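Local coordinates for protein possible thiamine biosynthesis enzyme (Candida albicans, PDB 2X7Q) that is of uncertain function but has the fold of a periplasmic binding protein and probably binds a small solute, possibly linked to thiamine biosynthesis, at residues Y131-S134 with F135-A138; W176-F179 with T180-Y184. The protein carries 1 engineered substitution. All coordinates share one frame; numbering follows the deposited sequence.

In the fold
Both contacts lie in the same lobe, the one built on the mixed sheet that includes strands 120-123, 173-177 and 190-197. Interaction 1 spans about two turns of helix 129-141, which connects strands 120-123 and 148-151. Interaction 2 is the point where strand 173-177 ends and helix 178-186 begins. Their centres are 18 Å apart, and their nearest atoms are about 7 Å apart without touching. Strand 173-177 links them: Met133 and Leu137 pack on Met175, and the next residue, Trp176, belongs to interaction 2. Glu177 of interaction 2 is about 3 Å from a bound glycerol, probably from the crystallisation liquor. This may mark a pocket at the cap, consistent with the solute-binding fold.

Interaction 1 of 2, residues Y131-S134 with F135-A138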
ATOM      1  N   TYR A 131      -6.853   9.618   0.296  1.00 12.28           N
ATOM      2  CA  TYR A 131      -6.954  10.909  -0.374  1.00 11.61           C
ATOM      3  C   TYR A 131      -6.913  10.744  -1.891  1.00 11.42           C
ATOM      4  O   TYR A 131      -7.781  11.247  -2.601  1.00 12.17           O
ATOM      5  CB  TYR A 131      -5.829  11.839   0.088  1.00 12.89           C
ATOM      6  CG  TYR A 131      -5.734  13.128  -0.699  1.00 12.62           C
ATOM      7  CD1 TYR A 131      -4.850  13.249  -1.763  1.00 13.11           C
ATOM      8  CD2 TYR A 131      -6.528  14.220  -0.379  1.00 12.91           C
ATOM      9  CE1 TYR A 131      -4.759  14.422  -2.487  1.00 12.43           C
ATOM     10  CE2 TYR A 131      -6.446  15.398  -1.099  1.00 12.89           C
ATOM     11  CZ  TYR A 131      -5.559  15.494  -2.151  1.00 13.66           C
ATOM     12  OH  TYR A 131      -5.473  16.663  -2.868  1.00 12.96           O
ATOM     13  N   VAL A 132      -5.899  10.039  -2.379  1.00 11.67           N
ATOM     14  CA  VAL A 132      -5.724   9.831  -3.812  1.00 12.62           C
ATOM     15  C   VAL A 132      -6.921   9.119  -4.438  1.00 12.15           C
ATOM     16  O   VAL A 132      -7.415   9.527  -5.488  1.00 12.11           O
ATOM     17  CB  VAL A 132      -4.446   9.021  -4.108  1.00 12.33           C
ATOM     18  CG1 VAL A 132      -4.472   8.481  -5.529  1.00 13.17           C
ATOM     19  CG2 VAL A 132      -3.210   9.871  -3.866  1.00 13.60           C
HETATM   20  N   MSE A 133      -7.387   8.063  -3.783  1.00 11.41           N
HETATM   21  CA  MSE A 133      -8.485   7.256  -4.305  1.00 13.25           C
HETATM   22  C   MSE A 133      -9.800   8.023  -4.380  1.00 12.87           C
HETATM   23  O   MSE A 133     -10.700   7.635  -5.120  1.00 12.35           O
HETATM   24  CB  MSE A 133      -8.665   5.985  -3.470  1.00 11.22           C
HETATM   25  CG  MSE A 133      -7.558   4.961  -3.646  1.00 12.70           C
HETATM   26 SE   MSE A 133      -7.354   4.417  -5.506  1.00 20.31          SE
HETATM   27  CE  MSE A 133      -9.150   3.766  -5.828  1.00 12.05           C
ATOM     28  N   SER A 134      -9.917   9.102  -3.612  1.00 12.40           N
ATOM     29  CA  SER A 134     -11.128   9.913  -3.644  1.00 12.14           C
ATOM     30  C   SER A 134     -11.260  10.585  -5.005  1.00 12.21           C
ATOM     31  O   SER A 134     -12.366  10.769  -5.512  1.00 11.59           O
ATOM     32  CB  SER A 134     -11.124  10.958  -2.527  1.00 12.81           C
ATOM     33  OG  SER A 134     -10.231  12.017  -2.808  1.00 12.20           O
ATOM     34  N   PHE A 135     -10.124  10.948  -5.594  1.00 12.32           N
ATOM     35  CA  PHE A 135     -10.100  11.535  -6.928  1.00 13.27           C
ATOM     36  C   PHE A 135     -10.463  10.493  -7.982  1.00 12.41           C
ATOM     37  O   PHE A 135     -11.264  10.757  -8.877  1.00 11.70           O
ATOM     38  CB  PHE A 135      -8.720  12.125  -7.230  1.00 12.10           C
ATOM     39  CG  PHE A 135      -8.411  13.380  -6.459  1.00 13.05           C
ATOM     40  CD1 PHE A 135      -7.988  13.316  -5.140  1.00 13.21           C
ATOM     41  CD2 PHE A 135      -8.537  14.623  -7.058  1.00 15.13           C
ATOM     42  CE1 PHE A 135      -7.701  14.469  -4.433  1.00 13.20           C
ATOM     43  CE2 PHE A 135      -8.251  15.780  -6.357  1.00 14.03           C
ATOM     44  CZ  PHE A 135      -7.832  15.702  -5.041  1.00 13.84           C
ATOM     45  N   VAL A 136      -9.866   9.310  -7.872  1.00 11.92           N
ATOM     46  CA  VAL A 136     -10.145   8.219  -8.798  1.00 12.54           C
ATOM     47  C   VAL A 136     -11.629   7.860  -8.774  1.00 13.21           C
ATOM     48  O   VAL A 136     -12.247   7.671  -9.821  1.00 13.86           O
ATOM     49  CB  VAL A 136      -9.298   6.974  -8.465  1.00 12.94           C
ATOM     50  CG1 VAL A 136      -9.686   5.803  -9.353  1.00 12.67           C
ATOM     51  CG2 VAL A 136      -7.816   7.287  -8.603  1.00 12.77           C
ATOM     52  N   LEU A 137     -12.196   7.782  -7.573  1.00 13.39           N
ATOM     53  CA  LEU A 137     -13.615   7.491  -7.402  1.00 12.22           C
ATOM     54  C   LEU A 137     -14.483   8.573  -8.033  1.00 14.26           C
ATOM     55  O   LEU A 137     -15.442   8.275  -8.739  1.00 14.05           O
ATOM     56  CB  LEU A 137     -13.951   7.354  -5.918  1.00 12.89           C
ATOM     57  CG  LEU A 137     -15.427   7.124  -5.595  1.00 13.31           C
ATOM     58  CD1 LEU A 137     -15.917   5.837  -6.241  1.00 13.72           C
ATOM     59  CD2 LEU A 137     -15.657   7.099  -4.094  1.00 12.60           C
ATOM     60  N   ALA A 138     -14.137   9.830  -7.774  1.00 14.36           N
ATOM     61  CA  ALA A 138     -14.866  10.959  -8.333  1.00 14.38           C
ATOM     62  C   ALA A 138     -14.922  10.901  -9.861  1.00 14.92           C
ATOM     63  O   ALA A 138     -15.959  11.181 -10.455  1.00 15.33           O
ATOM     64  CB  ALA A 138     -14.246  12.275  -7.862  1.00 14.95           C
TER
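Phe135 lies one helical turn after Tyr131, and its ring points an edge at the Tyr131 ring. CB of Phe135 starts 3.4 Å from Val132 O. CD1 comes next to the backbone, 3.3 Å from Tyr131 O, which lies in the plane of the phenyl ring at its edge. CE1 then reaches over one face of the Tyr131 ring, off its centre, and sits 3.3 Å from Tyr131 CZ. At the tip, CZ of Phe135 is 3.3 Å from Tyr131 OH. The pair is an offset edge-to-face stack, with ring centroids 5.0 Å apart and planes at 62°. Tyr131 has CG anti to its own N (chi1 172°), which lays its ring beside the next turn. Phe135 has CG beside its N (chi1 -72°), which swings its ring back toward the preceding turn.

Tyr131 O also accepts two hydrogen bonds, from Ser134 OG at 2.6 Å and from Ser134 N at 3.2 Å. In the next turn, Leu137 N bonds Met133 O at 2.9 Å and Ala138 N bonds Ser134 O. The bonds from Phe135 N and Val136 N to Val132 O are both weak. On another side of the helix, the bent chain of selenomethionine Met133 brings its CE near Val136 CG1. Both residues also pack on Ile196 of strand 190-197, while Val132 and Val136 meet helix 275-289. The Tyr131 ring also meets that of Phe149.

The chemistry is mixed. An aromatic edge, polarised slightly positive, lies against a pi face and a carbonyl oxygen. The serine hydroxyl turns back to its own helix, so a buried polar group is satisfied locally within a largely apolar setting.

Interaction 2 of 2, residues W176-F179 with T180-Y184; sequences WEYF and TSKKY
Glu177 OE1 takes two bonds from Thr180. The hydroxyl OG1 of Thr180 donates to it at 2.6 Å, on the anti lone pair, away from OE2. Thr180 N adds a weak bond to the same oxygen at 2.8 Å. The other oxygen, Glu177 OE2, accepts from Phe179 N at 2.8 Å, and this donor stands 40° out of the carboxylate plane. A bend at chi2 (-78°) folds the glutamate chain back over these amides. OE2 also bonds a bound glycerol, probably from the crystallisation liquor, and Thr180 OG1 has a second partner in Tyr250 OH.

Glu177 O accepts from Ser181 OG at 3.0 Å, from above the carbonyl plane, and weakly from Thr180 N and Ser181 N. Ser181 N also bonds Tyr178 O at 2.7 Å. A water joins Phe179 O to Lys183 N, where the helix is kinked.

Carbon atoms pack around this polar core. Thr180 CG2 lies in the plane of the Trp176 indole at its edge, 3.8 Å from CD1. The Trp176 ring stacks with Phe155. The Lys182 chain, extended as far as CE and bent at the last torsion, passes Tyr178 obliquely, with CD and CE by the hydroxyl end; CE is 3.6 Å from Tyr178 OH. Lys182 NZ then forms a salt bridge with Asp254.

Glu177 is the N-cap of helix 178-186. Its negative charge would favour the helix start. With His25 and the glycerol beside Glu177, this strand-to-helix junction may line the cleft, as in type 2 periplasmic binding proteins.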
ATOM      1  N   TRP A 176     -11.301   3.385   2.989  1.00  9.90           N
ATOM      2  CA  TRP A 176     -10.364   2.533   3.709  1.00  9.93           C
ATOM      3  C   TRP A 176     -10.442   1.110   3.172  1.00  9.16           C
ATOM      4  O   TRP A 176     -11.456   0.710   2.601  1.00  9.67           O
ATOM      5  CB  TRP A 176     -10.681   2.558   5.206  1.00 10.26           C
ATOM      6  CG  TRP A 176      -9.478   2.405   6.083  1.00 10.10           C
ATOM      7  CD1 TRP A 176      -9.115   1.301   6.795  1.00 11.59           C
ATOM      8  CD2 TRP A 176      -8.473   3.398   6.342  1.00 10.98           C
ATOM      9  NE1 TRP A 176      -7.951   1.543   7.485  1.00 12.06           N
ATOM     10  CE2 TRP A 176      -7.538   2.818   7.222  1.00 11.54           C
ATOM     11  CE3 TRP A 176      -8.281   4.714   5.915  1.00 10.71           C
ATOM     12  CZ2 TRP A 176      -6.421   3.518   7.682  1.00 12.06           C
ATOM     13  CZ3 TRP A 176      -7.172   5.403   6.374  1.00 12.12           C
ATOM     14  CH2 TRP A 176      -6.256   4.804   7.248  1.00 11.57           C
ATOM     15  N   GLU A 177      -9.367   0.348   3.350  1.00  9.17           N
ATOM     16  CA  GLU A 177      -9.327  -1.027   2.868  1.00 10.11           C
ATOM     17  C   GLU A 177     -10.545  -1.799   3.371  1.00 10.41           C
ATOM     18  O   GLU A 177     -10.901  -1.715   4.546  1.00  9.00           O
ATOM     19  CB  GLU A 177      -8.027  -1.710   3.297  1.00 11.20           C
ATOM     20  CG  GLU A 177      -7.754  -3.032   2.594  1.00 12.09           C
ATOM     21  CD  GLU A 177      -8.567  -4.175   3.168  1.00 11.86           C
ATOM     22  OE1 GLU A 177      -8.497  -4.398   4.396  1.00 12.49           O
ATOM     23  OE2 GLU A 177      -9.276  -4.850   2.393  1.00 13.01           O
ATOM     24  N   TYR A 178     -11.184  -2.540   2.471  1.00 10.41           N
ATOM     25  CA  TYR A 178     -12.447  -3.212   2.774  1.00 10.62           C
ATOM     26  C   TYR A 178     -12.396  -4.117   4.001  1.00 10.31           C
ATOM     27  O   TYR A 178     -13.103  -3.879   4.979  1.00 10.03           O
ATOM     28  CB  TYR A 178     -12.940  -4.012   1.563  1.00  9.85           C
ATOM     29  CG  TYR A 178     -14.147  -4.873   1.860  1.00 11.01           C
ATOM     30  CD1 TYR A 178     -15.398  -4.302   2.069  1.00 11.21           C
ATOM     31  CD2 TYR A 178     -14.038  -6.256   1.931  1.00 10.63           C
ATOM     32  CE1 TYR A 178     -16.502  -5.083   2.344  1.00 10.83           C
ATOM     33  CE2 TYR A 178     -15.139  -7.045   2.206  1.00 11.89           C
ATOM     34  CZ  TYR A 178     -16.369  -6.454   2.412  1.00 11.36           C
ATOM     35  OH  TYR A 178     -17.471  -7.234   2.687  1.00 12.66           O
ATOM     36  N   PHE A 179     -11.577  -5.161   3.941  1.00 11.18           N
ATOM     37  CA  PHE A 179     -11.537  -6.156   5.011  1.00 11.52           C
ATOM     38  C   PHE A 179     -11.129  -5.562   6.354  1.00 11.27           C
ATOM     39  O   PHE A 179     -11.408  -6.138   7.403  1.00 11.73           O
ATOM     40  CB  PHE A 179     -10.626  -7.325   4.638  1.00 11.29           C
ATOM     41  CG  PHE A 179     -11.172  -8.187   3.535  1.00 10.96           C
ATOM     42  CD1 PHE A 179     -12.109  -9.169   3.806  1.00 11.22           C
ATOM     43  CD2 PHE A 179     -10.752  -8.011   2.227  1.00 10.30           C
ATOM     44  CE1 PHE A 179     -12.615  -9.960   2.792  1.00 11.89           C
ATOM     45  CE2 PHE A 179     -11.254  -8.798   1.208  1.00 12.25           C
ATOM     46  CZ  PHE A 179     -12.187  -9.775   1.491  1.00 13.02           C
ATOM     47  N   THR A 180     -10.471  -4.410   6.316  1.00 10.80           N
ATOM     48  CA  THR A 180     -10.089  -3.712   7.535  1.00 11.75           C
ATOM     49  C   THR A 180     -11.288  -2.957   8.103  1.00 11.86           C
ATOM     50  O   THR A 180     -11.384  -2.732   9.308  1.00 11.17           O
ATOM     51  CB  THR A 180      -8.928  -2.727   7.280  1.00 11.57           C
ATOM     52  OG1 THR A 180      -7.798  -3.440   6.762  1.00 12.72           O
ATOM     53  CG2 THR A 180      -8.528  -2.022   8.566  1.00 12.49           C
ATOM     54  N   SER A 181     -12.206  -2.580   7.218  1.00 11.17           N
ATOM     55  CA  SER A 181     -13.396  -1.830   7.600  1.00 10.93           C
ATOM     56  C   SER A 181     -14.584  -2.753   7.847  1.00 12.49           C
ATOM     57  O   SER A 181     -15.581  -2.349   8.445  1.00 12.28           O
ATOM     58  CB  SER A 181     -13.758  -0.823   6.506  1.00 10.92           C
ATOM     59  OG  SER A 181     -12.667   0.024   6.192  1.00 10.66           O
ATOM     60  N   LYS A 182     -14.471  -3.992   7.383  1.00 11.84           N
ATOM     61  CA  LYS A 182     -15.575  -4.941   7.457  1.00 12.33           C
ATOM     62  C   LYS A 182     -16.059  -5.143   8.888  1.00 12.53           C
ATOM     63  O   LYS A 182     -17.261  -5.240   9.132  1.00 12.57           O
ATOM     64  CB  LYS A 182     -15.174  -6.278   6.831  1.00 11.97           C
ATOM     65  CG  LYS A 182     -16.328  -7.251   6.658  1.00 13.64           C
ATOM     66  CD  LYS A 182     -15.894  -8.493   5.899  1.00 13.69           C
ATOM     67  CE  LYS A 182     -17.081  -9.378   5.567  1.00 16.10           C
ATOM     68  NZ  LYS A 182     -17.793  -9.847   6.784  1.00 18.23           N
ATOM     69  N   LYS A 183     -15.121  -5.203   9.827  1.00 12.39           N
ATOM     70  CA  LYS A 183     -15.457  -5.367  11.237  1.00 13.52           C
ATOM     71  C   LYS A 183     -16.466  -4.320  11.698  1.00 14.09           C
ATOM     72  O   LYS A 183     -17.380  -4.622  12.463  1.00 13.61           O
ATOM     73  CB  LYS A 183     -14.201  -5.282  12.106  1.00 13.75           C
ATOM     74  CG  LYS A 183     -14.496  -5.156  13.597  1.00 14.70           C
ATOM     75  CD  LYS A 183     -13.221  -4.916  14.397  1.00 15.69           C
ATOM     76  CE  LYS A 183     -13.514  -4.701  15.873  1.00 15.77           C
ATOM     77  NZ  LYS A 183     -12.277  -4.487  16.668  1.00 16.81           N
ATOM     78  N   TYR A 184     -16.299  -3.090  11.224  1.00 13.13           N
ATOM     79  CA  TYR A 184     -17.130  -1.981  11.679  1.00 13.14           C
ATOM     80  C   TYR A 184     -18.423  -1.843  10.880  1.00 12.68           C
ATOM     81  O   TYR A 184     -19.297  -1.058  11.237  1.00 13.95           O
ATOM     82  CB  TYR A 184     -16.330  -0.676  11.680  1.00 12.68           C
ATOM     83  CG  TYR A 184     -15.136  -0.724  12.606  1.00 12.46           C
ATOM     84  CD1 TYR A 184     -15.271  -0.450  13.961  1.00 13.64           C
ATOM     85  CD2 TYR A 184     -13.877  -1.064  12.128  1.00 13.99           C
ATOM     86  CE1 TYR A 184     -14.181  -0.501  14.811  1.00 14.37           C
ATOM     87  CE2 TYR A 184     -12.781  -1.117  12.970  1.00 13.59           C
ATOM     88  CZ  TYR A 184     -12.939  -0.834  14.309  1.00 14.37           C
ATOM     89  OH  TYR A 184     -11.854  -0.885  15.153  1.00 16.67           O
TER
HETATM   90  O   HOH W   1     -12.095  -6.113  10.010  1.00 12.18           O